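Local atomic coordinates of 2-C-methyl-D-erythritol 2,4-cyclodiphosphate synthase (Francisella tularensis subsp. tularensis, PDB entry 3RE3), a protein that probably catalyses formation of 2-C-methyl-D-erythritol 2,4-cyclodiphosphate with release of CMP in the non-mevalonate pathway of isoprenoid biosynthesis. Residues T103-A108 with A153-C158. Numbering follows the deposited sequence.
Sequences TIIAQA and ATHVVC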
ATOM      1  N   THR A 103       0.718  -7.124   5.484  1.00 47.31           N
ATOM      2  CA  THR A 103       1.976  -7.461   4.839  1.00 36.39           C
ATOM      3  C   THR A 103       3.153  -6.870   5.623  1.00 39.68           C
ATOM      4  O   THR A 103       3.343  -5.660   5.689  1.00 44.29           O
ATOM      5  CB  THR A 103       2.004  -6.983   3.382  1.00 48.58           C
ATOM      6  OG1 THR A 103       0.830  -7.447   2.710  1.00 65.18           O
ATOM      7  CG2 THR A 103       3.247  -7.502   2.659  1.00 44.43           C
ATOM      8  N   ILE A 104       3.932  -7.749   6.227  1.00 38.83           N
ATOM      9  CA  ILE A 104       5.171  -7.358   6.872  1.00 42.02           C
ATOM     10  C   ILE A 104       6.308  -7.360   5.865  1.00 43.27           C
ATOM     11  O   ILE A 104       6.546  -8.361   5.196  1.00 39.92           O
ATOM     12  CB  ILE A 104       5.521  -8.331   7.994  1.00 41.92           C
ATOM     13  CG1 ILE A 104       4.371  -8.385   9.000  1.00 36.10           C
ATOM     14  CG2 ILE A 104       6.838  -7.934   8.654  1.00 33.35           C
ATOM     15  CD1 ILE A 104       4.524  -9.463  10.027  1.00 37.57           C
ATOM     16  N   ILE A 105       6.993  -6.229   5.754  1.00 41.49           N
ATOM     17  CA  ILE A 105       8.131  -6.108   4.849  1.00 45.86           C
ATOM     18  C   ILE A 105       9.449  -6.059   5.613  1.00 41.49           C
ATOM     19  O   ILE A 105       9.740  -5.081   6.296  1.00 42.68           O
ATOM     20  CB  ILE A 105       7.986  -4.844   3.992  1.00 44.96           C
ATOM     21  CG1 ILE A 105       6.566  -4.791   3.417  1.00 38.36           C
ATOM     22  CG2 ILE A 105       9.075  -4.799   2.916  1.00 35.78           C
ATOM     23  CD1 ILE A 105       6.314  -3.647   2.496  1.00 48.73           C
ATOM     24  N   ALA A 106      10.230  -7.130   5.515  1.00 42.86           N
ATOM     25  CA  ALA A 106      11.484  -7.233   6.268  1.00 40.02           C
ATOM     26  C   ALA A 106      12.519  -8.092   5.565  1.00 51.01           C
ATOM     27  O   ALA A 106      12.173  -9.111   4.983  1.00 52.29           O
ATOM     28  CB  ALA A 106      11.211  -7.800   7.624  1.00 37.31           C
ATOM     29  N   GLN A 107      13.793  -7.704   5.632  1.00 48.98           N
ATOM     30  CA  GLN A 107      14.843  -8.591   5.142  1.00 50.22           C
ATOM     31  C   GLN A 107      15.134  -9.607   6.234  1.00 57.26           C
ATOM     32  O   GLN A 107      15.583 -10.726   5.972  1.00 54.83           O
ATOM     33  CB  GLN A 107      16.092  -7.814   4.730  1.00 51.83           C
ATOM     34  CG  GLN A 107      17.013  -8.592   3.815  1.00 43.13           C
ATOM     35  CD  GLN A 107      16.359  -8.937   2.494  1.00 56.58           C
ATOM     36  OE1 GLN A 107      15.521  -8.194   1.983  1.00 60.80           O
ATOM     37  NE2 GLN A 107      16.746 -10.069   1.930  1.00 63.49           N
ATOM     38  N   ALA A 108      14.838  -9.197   7.465  1.00 60.97           N
ATOM     39  CA  ALA A 108      14.968 -10.049   8.640  1.00 75.35           C
ATOM     40  C   ALA A 108      14.482  -9.260   9.864  1.00 81.52           C
ATOM     41  O   ALA A 108      14.285  -8.049   9.769  1.00 81.33           O
ATOM     42  CB  ALA A 108      16.410 -10.515   8.808  1.00 68.38           C
ATOM     43  N   ALA A 153       8.894  -2.537   7.656  1.00 42.20           N
ATOM     44  CA  ALA A 153       7.642  -1.844   7.459  1.00 41.14           C
ATOM     45  C   ALA A 153       6.523  -2.852   7.471  1.00 41.88           C
ATOM     46  O   ALA A 153       6.749  -4.050   7.299  1.00 38.40           O
ATOM     47  CB  ALA A 153       7.653  -1.100   6.148  1.00 34.06           C
ATOM     48  N   THR A 154       5.314  -2.365   7.699  1.00 41.75           N
ATOM     49  CA  THR A 154       4.122  -3.191   7.532  1.00 48.69           C
ATOM     50  C   THR A 154       3.039  -2.368   6.881  1.00 46.36           C
ATOM     51  O   THR A 154       2.888  -1.178   7.169  1.00 33.96           O
ATOM     52  CB  THR A 154       3.581  -3.788   8.851  1.00 48.07           C
ATOM     53  OG1 THR A 154       3.580  -2.788   9.871  1.00 70.26           O
ATOM     54  CG2 THR A 154       4.443  -4.924   9.306  1.00 45.69           C
ATOM     55  N   HIS A 155       2.327  -3.019   5.967  1.00 49.98           N
ATOM     56  CA  HIS A 155       1.089  -2.516   5.397  1.00 44.69           C
ATOM     57  C   HIS A 155      -0.091  -3.313   5.952  1.00 47.22           C
ATOM     58  O   HIS A 155      -0.082  -4.544   5.964  1.00 49.07           O
ATOM     59  CB  HIS A 155       1.101  -2.678   3.885  1.00 38.70           C
ATOM     60  CG  HIS A 155       1.877  -1.625   3.160  1.00 42.05           C
ATOM     61  ND1 HIS A 155       1.302  -0.454   2.726  1.00 44.43           N
ATOM     62  CD2 HIS A 155       3.171  -1.588   2.757  1.00 34.63           C
ATOM     63  CE1 HIS A 155       2.212   0.273   2.095  1.00 39.57           C
ATOM     64  NE2 HIS A 155       3.354  -0.391   2.108  1.00 36.38           N
ATOM     65  N   VAL A 156      -1.111  -2.609   6.410  1.00 47.07           N
ATOM     66  CA  VAL A 156      -2.351  -3.262   6.797  1.00 43.65           C
ATOM     67  C   VAL A 156      -3.503  -2.650   6.018  1.00 44.67           C
ATOM     68  O   VAL A 156      -3.559  -1.434   5.825  1.00 44.94           O
ATOM     69  CB  VAL A 156      -2.647  -3.126   8.306  1.00 38.40           C
ATOM     70  CG1 VAL A 156      -3.947  -3.851   8.657  1.00 30.82           C
ATOM     71  CG2 VAL A 156      -1.502  -3.675   9.126  1.00 28.20           C
ATOM     72  N   VAL A 157      -4.400  -3.508   5.551  1.00 40.68           N
ATOM     73  CA  VAL A 157      -5.709  -3.080   5.084  1.00 37.51           C
ATOM     74  C   VAL A 157      -6.783  -3.794   5.906  1.00 46.93           C
ATOM     75  O   VAL A 157      -6.683  -4.992   6.192  1.00 49.51           O
ATOM     76  CB  VAL A 157      -5.920  -3.378   3.591  1.00 37.14           C
ATOM     77  CG1 VAL A 157      -5.141  -2.403   2.739  1.00 30.69           C
ATOM     78  CG2 VAL A 157      -5.561  -4.831   3.271  1.00 38.70           C
ATOM     79  N   CYS A 158      -7.804  -3.051   6.304  1.00 44.26           N
ATOM     80  CA  CYS A 158      -8.947  -3.649   6.978  1.00 43.98           C
ATOM     81  C   CYS A 158     -10.207  -3.281   6.235  1.00 48.23           C
ATOM     82  O   CYS A 158     -10.259  -2.242   5.574  1.00 44.76           O
ATOM     83  CB  CYS A 158      -9.059  -3.182   8.429  1.00 42.77           C
ATOM     84  SG  CYS A 158      -9.190  -1.424   8.570  1.00 58.19           S
TER
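CD1 of I105 meets the edge of the H155 imidazole, lying 3.8 Å from CD2 of H155 and near the ring plane. CG1 of I105 lies anti to its carbonyl carbon (chi1 -48°), and chi2, near 180° (-177°), carries CD1 to the histidine, the two side chains crossing at a slant. Nearer its root, I105 sets CB against CB of A153, at 4.3 Å. T103, I105, A153 and H155 share this face of the sheet. On the other face I104 and T154 run side by side in the same direction. The methyl CG2 of T154, anti to its carbonyl carbon, meets CG1 of I104 at 3.5 Å.

Two antiparallel strand segments carry these side chains. T103 faces H155 and I105 faces A153 as hydrogen-bonded pairs, each with two backbone bonds, while I104 and T154 form the non-hydrogen-bonded pair between them. The bond from T103 N to H155 O, 2.7 Å, is almost straight at 173°. Between these pairs, CA of T154 makes a CA-H...O contact with T103 O.

The polar atoms of T103 and H155 have partners outside the two segments: T103 OG1 bonds K136 NZ and ND1 of H10 of the second subunit, and H155 ND1 bonds H10 NE2 of its own chain. The H155 rings of all three subunits meet edge-to-face, so this face of the sheet lines the interior of the trimer, consistent with the homotrimers of the YgbB family. On the I104 and T154 face, T154 packs on V45 and A49 of helix 45-57, while strands 96-105 and 151-161 form the middle of the four-stranded sheet, flanked by 133-138 and 6-16.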